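Local coordinates for protein cobalt-precorrin-5B C(1)-methyltransferase (Archaeoglobus fulgidus, PDB 1SR8) that probably methylates C-1 of cobalt-precorrin-5B with S-adenosyl-L-methionine to give cobalt-precorrin-6A, a step of the anaerobic route to adenosylcobalamin, at residues R19-K24 with D35-R40; E79-A82 with A87-R90; G256-W261 with D266-R271; I31-G36 with V198-K203. All blocks are in the same frame, centred on the assembly; numbering follows the deposited sequence.

Contact 1. Residues R19-K24 with D35-R40; sequences RDAEKK and DGYLRR
The short helix 21-26 meets strand 36-42 of the three-stranded antiparallel sheet through one aromatic side chain, Y37, which reaches from the strand to A21 and K24 one helical turn apart. The backbones stay well separated, the closest CA pair being K24 and Y37 at 8.9 Å; the Y37 side chain bridges the gap, to the backbone of A21 and the side chain of K24. D20 only nears the Y37 hydroxyl, through its backbone C, while its carbonyl O accepts a hydrogen bond from the backbone N of K24 at 3.2 Å. A21 comes next and meets the phenol end: Y37 OH lies 3.0 Å from A21 CA, which sits close to the ring plane at its edge, and A21 CB is nearly as close to the same oxygen. I16 flanks A21 from the preceding loop. K24 then approaches over a face, its chain crossing the side chain of Y37 at about a right angle. CD supplies a CH-pi contact, 3.9 Å from the ring centroid and displaced toward the rim. With Y37 cut back to an alanine, K24 CD would probably lose the ring face it lies on, and D18, outside these segments, its weak hydrogen bond to the hydroxyl. Bends at chi3 (92°) and chi4 (74°) turn the K24 amine back toward D20, leaving NZ at 5.4 Å from the centroid, a cation-pi distance that offers at most weak attraction. There the amine forms a salt bridge whose hydrogen bond, K24 NZ to D20 OD2 at 3.4 Å, is long and weak.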
loop_
_atom_site.group_PDB
_atom_site.type_symbol
_atom_site.label_atom_id
_atom_site.label_comp_id
_atom_site.label_asym_id
_atom_site.label_seq_id
_atom_site.Cartn_x
_atom_site.Cartn_y
_atom_site.Cartn_z
ATOM N N ARG A 19 -25.182 8.272 2.927
ATOM C CA ARG A 19 -25.069 8.954 1.630
ATOM C C ARG A 19 -23.577 9.313 1.449
ATOM O O ARG A 19 -23.111 9.694 0.354
ATOM C CB ARG A 19 -25.941 10.229 1.612
ATOM N N ASP A 20 -22.839 9.158 2.541
ATOM C CA ASP A 20 -21.424 9.463 2.590
ATOM C C ASP A 20 -20.583 8.222 2.248
ATOM O O ASP A 20 -19.387 8.331 1.965
ATOM C CB ASP A 20 -21.109 9.966 4.001
ATOM C CG ASP A 20 -19.755 10.608 4.108
ATOM O OD1 ASP A 20 -19.450 11.486 3.273
ATOM O OD2 ASP A 20 -19.001 10.244 5.035
ATOM N N ALA A 21 -21.224 7.053 2.264
ATOM C CA ALA A 21 -20.570 5.771 1.991
ATOM C C ALA A 21 -19.756 5.697 0.700
ATOM O O ALA A 21 -18.714 5.046 0.655
ATOM C CB ALA A 21 -21.604 4.658 2.006
ATOM N N GLU A 22 -20.227 6.346 -0.357
ATOM C CA GLU A 22 -19.494 6.305 -1.611
ATOM C C GLU A 22 -18.308 7.248 -1.650
ATOM O O GLU A 22 -17.319 6.958 -2.316
ATOM C CB GLU A 22 -20.384 6.636 -2.799
ATOM C CG GLU A 22 -19.562 6.707 -4.069
ATOM C CD GLU A 22 -20.325 7.233 -5.245
ATOM O OE1 GLU A 22 -19.683 7.492 -6.287
ATOM O OE2 GLU A 22 -21.559 7.385 -5.136
ATOM N N LYS A 23 -18.415 8.381 -0.962
ATOM C CA LYS A 23 -17.332 9.360 -0.932
ATOM C C LYS A 23 -16.129 8.729 -0.223
ATOM O O LYS A 23 -14.983 8.883 -0.653
ATOM C CB LYS A 23 -17.788 10.627 -0.193
ATOM C CG LYS A 23 -16.981 11.889 -0.517
ATOM C CD LYS A 23 -17.562 13.129 0.192
ATOM C CE LYS A 23 -16.826 14.439 -0.178
ATOM N NZ LYS A 23 -16.974 14.885 -1.615
ATOM N N LYS A 24 -16.405 8.004 0.856
ATOM C CA LYS A 24 -15.364 7.341 1.623
ATOM C C LYS A 24 -14.749 6.199 0.816
ATOM O O LYS A 24 -13.528 6.079 0.731
ATOM C CB LYS A 24 -15.948 6.814 2.932
ATOM C CG LYS A 24 -16.697 7.888 3.714
ATOM C CD LYS A 24 -17.395 7.324 4.945
ATOM C CE LYS A 24 -16.519 7.399 6.191
ATOM N NZ LYS A 24 -16.406 8.791 6.737
ATOM N N ASP A 35 -20.969 -3.715 9.270
ATOM C CA ASP A 35 -21.375 -2.754 10.289
ATOM C C ASP A 35 -20.313 -1.681 10.548
ATOM O O ASP A 35 -19.692 -1.655 11.612
ATOM C CB ASP A 35 -21.703 -3.492 11.600
ATOM C CG ASP A 35 -20.522 -4.290 12.142
ATOM O OD1 ASP A 35 -20.706 -5.023 13.138
ATOM O OD2 ASP A 35 -19.410 -4.185 11.577
ATOM N N GLY A 36 -20.109 -0.796 9.578
ATOM C CA GLY A 36 -19.125 0.258 9.752
ATOM C C GLY A 36 -18.111 0.353 8.632
ATOM O O GLY A 36 -18.382 -0.068 7.509
ATOM N N TYR A 37 -16.940 0.903 8.947
ATOM C CA TYR A 37 -15.858 1.075 7.977
ATOM C C TYR A 37 -14.511 0.632 8.548
ATOM O O TYR A 37 -14.314 0.617 9.763
ATOM C CB TYR A 37 -15.726 2.555 7.579
ATOM C CG TYR A 37 -16.908 3.140 6.830
ATOM C CD1 TYR A 37 -17.038 2.973 5.447
ATOM C CD2 TYR A 37 -17.906 3.853 7.505
ATOM C CE1 TYR A 37 -18.140 3.502 4.748
ATOM C CE2 TYR A 37 -19.015 4.387 6.816
ATOM C CZ TYR A 37 -19.126 4.207 5.440
ATOM O OH TYR A 37 -20.216 4.716 4.763
ATOM N N LEU A 38 -13.596 0.245 7.663
ATOM C CA LEU A 38 -12.236 -0.108 8.058
ATOM C C LEU A 38 -11.421 0.978 7.362
ATOM O O LEU A 38 -11.709 1.340 6.217
ATOM C CB LEU A 38 -11.819 -1.491 7.547
ATOM C CG LEU A 38 -12.110 -2.690 8.454
ATOM C CD1 LEU A 38 -11.733 -3.985 7.748
ATOM C CD2 LEU A 38 -11.328 -2.555 9.740
ATOM N N ARG A 39 -10.428 1.517 8.058
ATOM C CA ARG A 39 -9.600 2.586 7.509
ATOM C C ARG A 39 -8.297 2.083 6.869
ATOM O O ARG A 39 -7.538 1.337 7.483
ATOM C CB ARG A 39 -9.276 3.610 8.620
ATOM C CG ARG A 39 -10.505 4.294 9.245
ATOM C CD ARG A 39 -10.258 4.733 10.701
ATOM N NE ARG A 39 -9.956 6.162 10.858
ATOM C CZ ARG A 39 -10.857 7.153 10.834
ATOM N NH1 ARG A 39 -12.150 6.893 10.658
ATOM N NH2 ARG A 39 -10.465 8.417 10.995
ATOM N N ARG A 40 -8.061 2.479 5.622
ATOM C CA ARG A 40 -6.824 2.121 4.936
ATOM C C ARG A 40 -5.788 3.165 5.353
ATOM O O ARG A 40 -6.144 4.276 5.758
ATOM C CB ARG A 40 -6.987 2.197 3.414
ATOM C CG ARG A 40 -7.782 1.072 2.793
ATOM C CD ARG A 40 -7.111 0.629 1.507
ATOM N NE ARG A 40 -7.803 -0.477 0.858
ATOM C CZ ARG A 40 -8.901 -0.343 0.119
ATOM N NH1 ARG A 40 -9.433 0.857 -0.064
ATOM N NH2 ARG A 40 -9.462 -1.407 -0.442
#

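Contact 2. Residues E79-A82 with A87-R90; sequences EVEA and ARVR
A87 faces A82 across the hairpin formed by strands 76-83 and 86-90, their CB atoms 3.8 Å apart in an antiparallel non-hydrogen-bonded pair. The CA atoms of A87 and A82 are 4.0 Å apart, a close approach consistent with the non-hydrogen-bonded position, and the two methyls meet there. R88 follows, paired with E81 as a hydrogen-bonded pair. R88 O receives a bond from E81 N at 3.1 Å, and R88 N returns one to E81 O at 3.0 Å. Their side chains run side by side from the same face. With CG anti to the backbone N in both residues (chi1 -178° for E81, -172° for R88), the carboxylate is brought against the arginine's aliphatic part, E81 OE1 touching R88 CD at 3.3 Å. This is not a salt bridge: E81 OE1 remains 4.4 Å from R88 NE, and the guanidinium pairs instead with E107. V89 packs on V80 obliquely and tightly, V89 CG2 lying 3.3 Å from V80 CG1. At R90 the direct ladder gives way to a water, which accepts a hydrogen bond from R90 N and donates one to E79 O. Helix 44-57 lies against the face carrying V80, A82, A87 and V89, while strands 63-68 and 105-111 flank the hairpin within the six-stranded mixed sheet.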
loop_
_atom_site.group_PDB
_atom_site.type_symbol
_atom_site.label_atom_id
_atom_site.label_comp_id
_atom_site.label_asym_id
_atom_site.label_seq_id
_atom_site.Cartn_x
_atom_site.Cartn_y
_atom_site.Cartn_z
ATOM N N GLU A 79 -2.338 15.172 5.507
ATOM C CA GLU A 79 -2.080 16.280 6.411
ATOM C C GLU A 79 -0.580 16.353 6.649
ATOM O O GLU A 79 0.069 15.340 6.899
ATOM C CB GLU A 79 -2.831 16.086 7.731
ATOM C CG GLU A 79 -4.327 16.321 7.595
ATOM C CD GLU A 79 -4.917 17.041 8.796
ATOM O OE1 GLU A 79 -5.094 16.398 9.857
ATOM O OE2 GLU A 79 -5.192 18.260 8.678
ATOM N N VAL A 80 -0.032 17.555 6.557
ATOM C CA VAL A 80 1.395 17.743 6.732
ATOM C C VAL A 80 1.682 18.971 7.590
ATOM O O VAL A 80 0.779 19.751 7.907
ATOM C CB VAL A 80 2.094 17.950 5.363
ATOM C CG1 VAL A 80 1.781 16.806 4.426
ATOM C CG2 VAL A 80 1.640 19.264 4.745
ATOM N N GLU A 81 2.946 19.120 7.964
ATOM C CA GLU A 81 3.417 20.261 8.738
ATOM C C GLU A 81 4.567 20.805 7.896
ATOM O O GLU A 81 5.707 20.369 8.030
ATOM C CB GLU A 81 3.929 19.809 10.104
ATOM C CG GLU A 81 4.404 20.950 10.991
ATOM C CD GLU A 81 5.104 20.459 12.248
ATOM O OE1 GLU A 81 6.175 19.822 12.119
ATOM O OE2 GLU A 81 4.587 20.708 13.363
ATOM N N ALA A 82 4.261 21.743 7.014
ATOM C CA ALA A 82 5.279 22.296 6.136
ATOM C C ALA A 82 5.461 23.802 6.299
ATOM O O ALA A 82 4.515 24.524 6.617
ATOM C CB ALA A 82 4.931 21.969 4.689
ATOM N N ALA A 87 9.218 20.098 5.205
ATOM C CA ALA A 87 7.969 19.399 5.513
ATOM C C ALA A 87 8.199 18.181 6.392
ATOM O O ALA A 87 9.232 17.528 6.327
ATOM C CB ALA A 87 7.253 18.984 4.233
ATOM N N ARG A 88 7.207 17.888 7.217
ATOM C CA ARG A 88 7.251 16.770 8.143
ATOM C C ARG A 88 5.903 16.071 7.986
ATOM O O ARG A 88 4.855 16.701 8.149
ATOM C CB ARG A 88 7.409 17.321 9.559
ATOM C CG ARG A 88 7.667 16.294 10.619
ATOM C CD ARG A 88 7.700 16.931 12.007
ATOM N NE ARG A 88 8.052 15.951 13.033
ATOM C CZ ARG A 88 9.279 15.468 13.227
ATOM N NH1 ARG A 88 10.287 15.885 12.465
ATOM N NH2 ARG A 88 9.493 14.548 14.168
ATOM N N VAL A 89 5.920 14.784 7.649
ATOM C CA VAL A 89 4.673 14.038 7.461
ATOM C C VAL A 89 4.752 12.692 8.149
ATOM O O VAL A 89 5.735 11.977 8.015
ATOM C CB VAL A 89 4.375 13.800 5.966
ATOM C CG1 VAL A 89 2.996 13.181 5.807
ATOM C CG2 VAL A 89 4.460 15.105 5.197
ATOM N N ARG A 90 3.708 12.341 8.884
ATOM C CA ARG A 90 3.688 11.079 9.604
ATOM C C ARG A 90 2.848 10.063 8.837
ATOM O O ARG A 90 1.751 10.369 8.369
ATOM C CB ARG A 90 3.100 11.294 11.010
ATOM C CG ARG A 90 3.323 10.153 12.010
ATOM C CD ARG A 90 2.653 10.453 13.369
ATOM N NE ARG A 90 3.244 11.589 14.077
ATOM C CZ ARG A 90 4.410 11.554 14.715
ATOM N NH1 ARG A 90 5.125 10.439 14.747
ATOM N NH2 ARG A 90 4.874 12.641 15.323
HETATM O O HOH W 1 1.531 14.123 8.670
#

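Contact 3. Residues G256-W261 with D266-R271; sequences GLLKIW and DRIEER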
loop_
_atom_site.group_PDB
_atom_site.type_symbol
_atom_site.label_atom_id
_atom_site.label_comp_id
_atom_site.label_asym_id
_atom_site.label_seq_id
_atom_site.Cartn_x
_atom_site.Cartn_y
_atom_site.Cartn_z
ATOM N N GLY A 256 7.382 -16.751 -1.251
ATOM C CA GLY A 256 7.532 -16.201 0.084
ATOM C C GLY A 256 6.338 -16.321 1.006
ATOM O O GLY A 256 6.450 -16.884 2.092
ATOM N N LEU A 257 5.198 -15.790 0.576
ATOM C CA LEU A 257 3.987 -15.818 1.386
ATOM C C LEU A 257 3.264 -17.156 1.351
ATOM O O LEU A 257 2.597 -17.533 2.315
ATOM C CB LEU A 257 3.042 -14.697 0.945
ATOM C CG LEU A 257 3.514 -13.288 1.299
ATOM C CD1 LEU A 257 2.741 -12.254 0.518
ATOM C CD2 LEU A 257 3.335 -13.075 2.782
ATOM N N LEU A 258 3.394 -17.878 0.243
ATOM C CA LEU A 258 2.748 -19.179 0.121
ATOM C C LEU A 258 3.324 -20.201 1.105
ATOM O O LEU A 258 2.585 -21.002 1.678
ATOM C CB LEU A 258 2.872 -19.703 -1.314
ATOM C CG LEU A 258 2.014 -18.996 -2.364
ATOM C CD1 LEU A 258 2.269 -19.602 -3.732
ATOM C CD2 LEU A 258 0.545 -19.125 -1.986
ATOM N N LYS A 259 4.638 -20.180 1.306
ATOM C CA LYS A 259 5.244 -21.124 2.239
ATOM C C LYS A 259 4.925 -20.705 3.674
ATOM O O LYS A 259 4.891 -21.541 4.578
ATOM C CB LYS A 259 6.760 -21.218 2.027
ATOM C CG LYS A 259 7.491 -19.908 2.167
ATOM C CD LYS A 259 8.998 -20.109 2.109
ATOM C CE LYS A 259 9.720 -18.780 2.280
ATOM N NZ LYS A 259 9.233 -18.049 3.490
ATOM N N ILE A 260 4.682 -19.413 3.881
ATOM C CA ILE A 260 4.332 -18.922 5.210
ATOM C C ILE A 260 2.943 -19.456 5.561
ATOM O O ILE A 260 2.691 -19.864 6.690
ATOM C CB ILE A 260 4.305 -17.376 5.262
ATOM C CG1 ILE A 260 5.707 -16.821 5.012
ATOM C CG2 ILE A 260 3.789 -16.907 6.609
ATOM C CD1 ILE A 260 5.787 -15.309 5.029
ATOM N N TRP A 261 2.038 -19.449 4.590
ATOM C CA TRP A 261 0.694 -19.958 4.823
ATOM C C TRP A 261 0.722 -21.484 4.913
ATOM O O TRP A 261 0.165 -22.079 5.839
ATOM C CB TRP A 261 -0.238 -19.531 3.688
ATOM C CG TRP A 261 -1.325 -20.523 3.448
ATOM C CD1 TRP A 261 -2.364 -20.814 4.278
ATOM C CD2 TRP A 261 -1.425 -21.431 2.344
ATOM N NE1 TRP A 261 -3.103 -21.852 3.765
ATOM C CE2 TRP A 261 -2.548 -22.249 2.577
ATOM C CE3 TRP A 261 -0.668 -21.634 1.178
ATOM C CZ2 TRP A 261 -2.939 -23.258 1.689
ATOM C CZ3 TRP A 261 -1.055 -22.639 0.294
ATOM C CH2 TRP A 261 -2.181 -23.436 0.556
ATOM N N ASP A 266 7.449 -27.153 0.088
ATOM C CA ASP A 266 6.964 -28.466 -0.307
ATOM C C ASP A 266 5.531 -28.703 0.151
ATOM O O ASP A 266 4.821 -29.524 -0.427
ATOM C CB ASP A 266 7.892 -29.560 0.248
ATOM C CG ASP A 266 8.735 -29.078 1.430
ATOM O OD1 ASP A 266 8.157 -28.725 2.485
ATOM O OD2 ASP A 266 9.982 -29.052 1.300
ATOM N N ARG A 267 5.111 -27.982 1.189
ATOM C CA ARG A 267 3.755 -28.114 1.720
ATOM C C ARG A 267 2.711 -27.333 0.922
ATOM O O ARG A 267 1.510 -27.500 1.138
ATOM C CB ARG A 267 3.712 -27.678 3.190
ATOM C CG ARG A 267 4.169 -28.757 4.151
ATOM C CD ARG A 267 3.313 -30.014 3.985
ATOM N NE ARG A 267 1.965 -29.860 4.535
ATOM C CZ ARG A 267 0.934 -30.641 4.225
ATOM N NH1 ARG A 267 -0.253 -30.428 4.785
ATOM N NH2 ARG A 267 1.081 -31.624 3.341
ATOM N N ILE A 268 3.171 -26.482 0.004
ATOM C CA ILE A 268 2.267 -25.694 -0.837
ATOM C C ILE A 268 1.463 -26.662 -1.711
ATOM O O ILE A 268 0.252 -26.833 -1.524
ATOM C CB ILE A 268 3.047 -24.706 -1.763
ATOM C CG1 ILE A 268 3.838 -23.699 -0.921
ATOM C CG2 ILE A 268 2.077 -23.963 -2.684
ATOM C CD1 ILE A 268 4.688 -22.738 -1.750
ATOM N N GLU A 269 2.159 -27.296 -2.656
ATOM C CA GLU A 269 1.565 -28.258 -3.583
ATOM C C GLU A 269 0.842 -29.386 -2.853
ATOM O O GLU A 269 -0.122 -29.943 -3.378
ATOM C CB GLU A 269 2.655 -28.827 -4.483
ATOM C CG GLU A 269 3.913 -29.210 -3.715
ATOM C CD GLU A 269 5.133 -29.329 -4.611
ATOM O OE1 GLU A 269 5.437 -28.347 -5.330
ATOM O OE2 GLU A 269 5.790 -30.398 -4.595
ATOM N N GLU A 270 1.309 -29.724 -1.653
ATOM C CA GLU A 270 0.672 -30.769 -0.853
ATOM C C GLU A 270 -0.646 -30.226 -0.308
ATOM O O GLU A 270 -1.683 -30.885 -0.390
ATOM C CB GLU A 270 1.575 -31.187 0.311
ATOM C CG GLU A 270 2.841 -31.932 -0.108
ATOM C CD GLU A 270 3.709 -32.331 1.081
ATOM O OE1 GLU A 270 3.208 -33.034 1.991
ATOM O OE2 GLU A 270 4.896 -31.938 1.104
ATOM N N ARG A 271 -0.587 -29.019 0.255
ATOM C CA ARG A 271 -1.766 -28.351 0.794
ATOM C C ARG A 271 -2.731 -28.090 -0.354
ATOM O O ARG A 271 -3.947 -28.091 -0.165
ATOM C CB ARG A 271 -1.379 -27.018 1.445
ATOM C CG ARG A 271 -0.968 -27.118 2.902
ATOM C CD ARG A 271 -2.172 -27.407 3.781
ATOM N NE ARG A 271 -3.104 -26.282 3.820
ATOM C CZ ARG A 271 -4.306 -26.317 4.393
ATOM N NH1 ARG A 271 -4.731 -27.428 4.978
ATOM N NH2 ARG A 271 -5.083 -25.243 4.385
#
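This is a helix-helix contact between consecutive helices, 255-262 and 265-273, joined by a short linker and packed beside the four-stranded parallel sheet. The axes of the two short segments approach to 8.6 Å and make an angle of 69°, a steep crossing, consistent with a contact made by few side chains. At its centre, where the CA atoms of K259 and I268 come within 6.3 Å, I268 reaches across to the first helix. Its CG1 is anti to the carbonyl carbon (chi1 -62°), and with chi2 also extended I268 CD1 lands on L258 CB at 3.6 Å and beside the backbone N of K259. I268 CG1 lies near the carbonyl of L258, so the isoleucine packs against main chain as well as side chain. L258 and I268 both continue onto V279 and V281 of strand 278-281, joining the two helices to the sheet edge.

Further along, W261 and R271 cross obliquely, their ring and guanidinium planes 63° apart. R271 CB touches W261 CH2 at 3.8 Å, and R271 NE stands 3.7 Å from W261 CZ2, which lies at the guanidinium edge. Bends at chi2 (-72°) and chi3 turn the arginine back along the CH2, CZ2 and NE1 side of the indole. The polar ends converge on D240, which accepts W261 NE1 and forms a salt bridge with R271 NH2, while R271 NH1 pairs with E275. The chemistry thus divides: apolar contact joins L258 to I268, whereas W261 and R271 touch directly and also share D240 OD1, a carboxylate oxygen that probably helps balance the arginine's charge.

Contact 4. Residues I31-G36 with V198-K203; sequences ILTEDG and VETKLK
E34 and K203 form the charged link between the turn after strand 30-33 and helix 195-204. K203 NZ donates to E34 OE1 at 2.6 Å, approaching from 48° above the carboxylate plane, and the two side chains cross at about a right angle. Both are stretched: the lysine is extended beyond CG, which carries its amine from the helix to the turn, and E34 places CG anti to the backbone N (chi1 -151°) to meet it. Replacing K203 by an alanine would probably leave the E34 carboxylate without its charged mate and free to turn.

Alongside this bridge, T33 packs on T200, where the CA atoms come nearest, 6.0 Å apart. T33 CG2 touches T200 OG1 at 3.7 Å and T200 CG2 at 3.8 Å; the T200 methyl also rests near L32 O. A water links the same region, accepting a hydrogen bond from E34 N and donating one to T200 OG1 at 3.2 Å. The hydroxyl itself is hydrogen-bonded to K196 O, one turn back in the helix, so it serves both helix and water.

The next shell shapes the turn. T33 N bonds to G36 O at 2.9 Å, and T33 OG1 makes weak bonds to D35 N and G36 O. G36 adopts a positive phi of 127°, at which a side chain would be jammed against the preceding carbonyl. D35 adds a salt bridge to K196. Together these features describe a tight beta-hairpin turn between strands 30-33 and 36-42, with helix 195-204 packed against it.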
loop_
_atom_site.group_PDB
_atom_site.type_symbol
_atom_site.label_atom_id
_atom_site.label_comp_id
_atom_site.label_asym_id
_atom_site.label_seq_id
_atom_site.Cartn_x
_atom_site.Cartn_y
_atom_site.Cartn_z
ATOM N N ILE A 31 -12.780 0.951 3.624
ATOM C CA ILE A 31 -13.284 -0.352 3.212
ATOM C C ILE A 31 -14.578 -0.518 4.012
ATOM O O ILE A 31 -14.563 -0.678 5.235
ATOM C CB ILE A 31 -12.345 -1.515 3.593
ATOM C CG1 ILE A 31 -11.037 -1.432 2.810
ATOM C CG2 ILE A 31 -13.034 -2.836 3.302
ATOM C CD1 ILE A 31 -10.083 -2.570 3.106
ATOM N N LEU A 32 -15.700 -0.455 3.318
ATOM C CA LEU A 32 -16.995 -0.589 3.957
ATOM C C LEU A 32 -17.195 -2.018 4.445
ATOM O O LEU A 32 -16.852 -2.972 3.748
ATOM C CB LEU A 32 -18.078 -0.202 2.952
ATOM C CG LEU A 32 -19.551 -0.466 3.234
ATOM C CD1 LEU A 32 -20.014 0.310 4.455
ATOM C CD2 LEU A 32 -20.343 -0.051 2.009
ATOM N N THR A 33 -17.720 -2.161 5.658
ATOM C CA THR A 33 -17.991 -3.481 6.216
ATOM C C THR A 33 -19.484 -3.623 6.501
ATOM O O THR A 33 -20.273 -2.691 6.291
ATOM C CB THR A 33 -17.224 -3.747 7.531
ATOM O OG1 THR A 33 -17.808 -2.986 8.595
ATOM C CG2 THR A 33 -15.766 -3.366 7.380
ATOM N N GLU A 34 -19.855 -4.804 6.981
ATOM C CA GLU A 34 -21.239 -5.127 7.307
ATOM C C GLU A 34 -21.800 -4.106 8.306
ATOM O O GLU A 34 -22.949 -3.672 8.194
ATOM C CB GLU A 34 -21.289 -6.541 7.896
ATOM C CG GLU A 34 -22.583 -7.294 7.665
ATOM C CD GLU A 34 -22.437 -8.783 7.944
ATOM O OE1 GLU A 34 -22.022 -9.142 9.064
ATOM O OE2 GLU A 34 -22.737 -9.595 7.043
ATOM N N ASP A 35 -20.969 -3.715 9.270
ATOM C CA ASP A 35 -21.375 -2.754 10.289
ATOM C C ASP A 35 -20.313 -1.681 10.548
ATOM O O ASP A 35 -19.692 -1.655 11.612
ATOM C CB ASP A 35 -21.703 -3.492 11.600
ATOM C CG ASP A 35 -20.522 -4.290 12.142
ATOM O OD1 ASP A 35 -20.706 -5.023 13.138
ATOM O OD2 ASP A 35 -19.410 -4.185 11.577
ATOM N N GLY A 36 -20.109 -0.796 9.578
ATOM C CA GLY A 36 -19.125 0.258 9.752
ATOM C C GLY A 36 -18.111 0.353 8.632
ATOM O O GLY A 36 -18.382 -0.068 7.509
ATOM N N VAL A 198 -10.193 -9.635 7.272
ATOM C CA VAL A 198 -10.200 -10.977 6.695
ATOM C C VAL A 198 -11.621 -11.533 6.581
ATOM O O VAL A 198 -11.952 -12.163 5.578
ATOM C CB VAL A 198 -9.329 -11.968 7.514
ATOM C CG1 VAL A 198 -9.447 -13.366 6.937
ATOM C CG2 VAL A 198 -7.873 -11.540 7.481
ATOM N N GLU A 199 -12.456 -11.287 7.593
ATOM C CA GLU A 199 -13.840 -11.772 7.594
ATOM C C GLU A 199 -14.699 -10.988 6.625
ATOM O O GLU A 199 -15.563 -11.552 5.942
ATOM C CB GLU A 199 -14.459 -11.647 8.983
ATOM C CG GLU A 199 -13.625 -12.240 10.089
ATOM C CD GLU A 199 -14.330 -12.167 11.429
ATOM O OE1 GLU A 199 -14.994 -11.131 11.695
ATOM O OE2 GLU A 199 -14.210 -13.139 12.214
ATOM N N THR A 200 -14.469 -9.677 6.590
ATOM C CA THR A 200 -15.204 -8.785 5.702
ATOM C C THR A 200 -14.918 -9.127 4.236
ATOM O O THR A 200 -15.838 -9.239 3.421
ATOM C CB THR A 200 -14.803 -7.307 5.939
ATOM O OG1 THR A 200 -15.025 -6.963 7.308
ATOM C CG2 THR A 200 -15.610 -6.374 5.048
ATOM N N LYS A 201 -13.642 -9.295 3.898
ATOM C CA LYS A 201 -13.286 -9.592 2.519
ATOM C C LYS A 201 -13.801 -10.957 2.068
ATOM O O LYS A 201 -14.079 -11.151 0.890
ATOM C CB LYS A 201 -11.772 -9.493 2.317
ATOM C CG LYS A 201 -11.387 -9.379 0.845
ATOM C CD LYS A 201 -9.906 -9.112 0.631
ATOM C CE LYS A 201 -9.490 -7.720 1.084
ATOM N NZ LYS A 201 -8.053 -7.463 0.765
ATOM N N LEU A 202 -13.933 -11.898 3.000
ATOM C CA LEU A 202 -14.447 -13.222 2.655
ATOM C C LEU A 202 -15.917 -13.073 2.273
ATOM O O LEU A 202 -16.373 -13.657 1.294
ATOM C CB LEU A 202 -14.311 -14.192 3.834
ATOM C CG LEU A 202 -15.055 -15.530 3.712
ATOM C CD1 LEU A 202 -14.639 -16.257 2.438
ATOM C CD2 LEU A 202 -14.758 -16.380 4.929
ATOM N N LYS A 203 -16.649 -12.278 3.050
ATOM C CA LYS A 203 -18.059 -12.031 2.787
ATOM C C LYS A 203 -18.231 -11.307 1.463
ATOM O O LYS A 203 -19.178 -11.573 0.723
ATOM C CB LYS A 203 -18.672 -11.193 3.906
ATOM C CG LYS A 203 -18.681 -11.883 5.256
ATOM C CD LYS A 203 -19.360 -11.007 6.291
ATOM C CE LYS A 203 -19.397 -11.677 7.659
ATOM N NZ LYS A 203 -20.043 -10.789 8.668
HETATM O O HOH W 2 -18.177 -7.036 7.823
#

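In the fold
Contacts 1 and 4 adjoin, their centres 11 Å apart, and share D35 and G36. Both reach the three-stranded antiparallel sheet, where strands 30-33 and 36-42 are neighbours: L38 N lies 2.8 Å from I31 O, a probable hydrogen bond, and Y37 packs on L32. Helix 21-26 and helix 195-204, far apart in sequence, are thereby tied to one hairpin. Contact 2 belongs to the separate six-stranded mixed sheet, its centre 25 Å from that of contact 1, and falls in sequence between the two segments of contact 4. Contact 3 comes last, beside the parallel sheet, across the chain's centre from contact 2, with 41 Å between their centres.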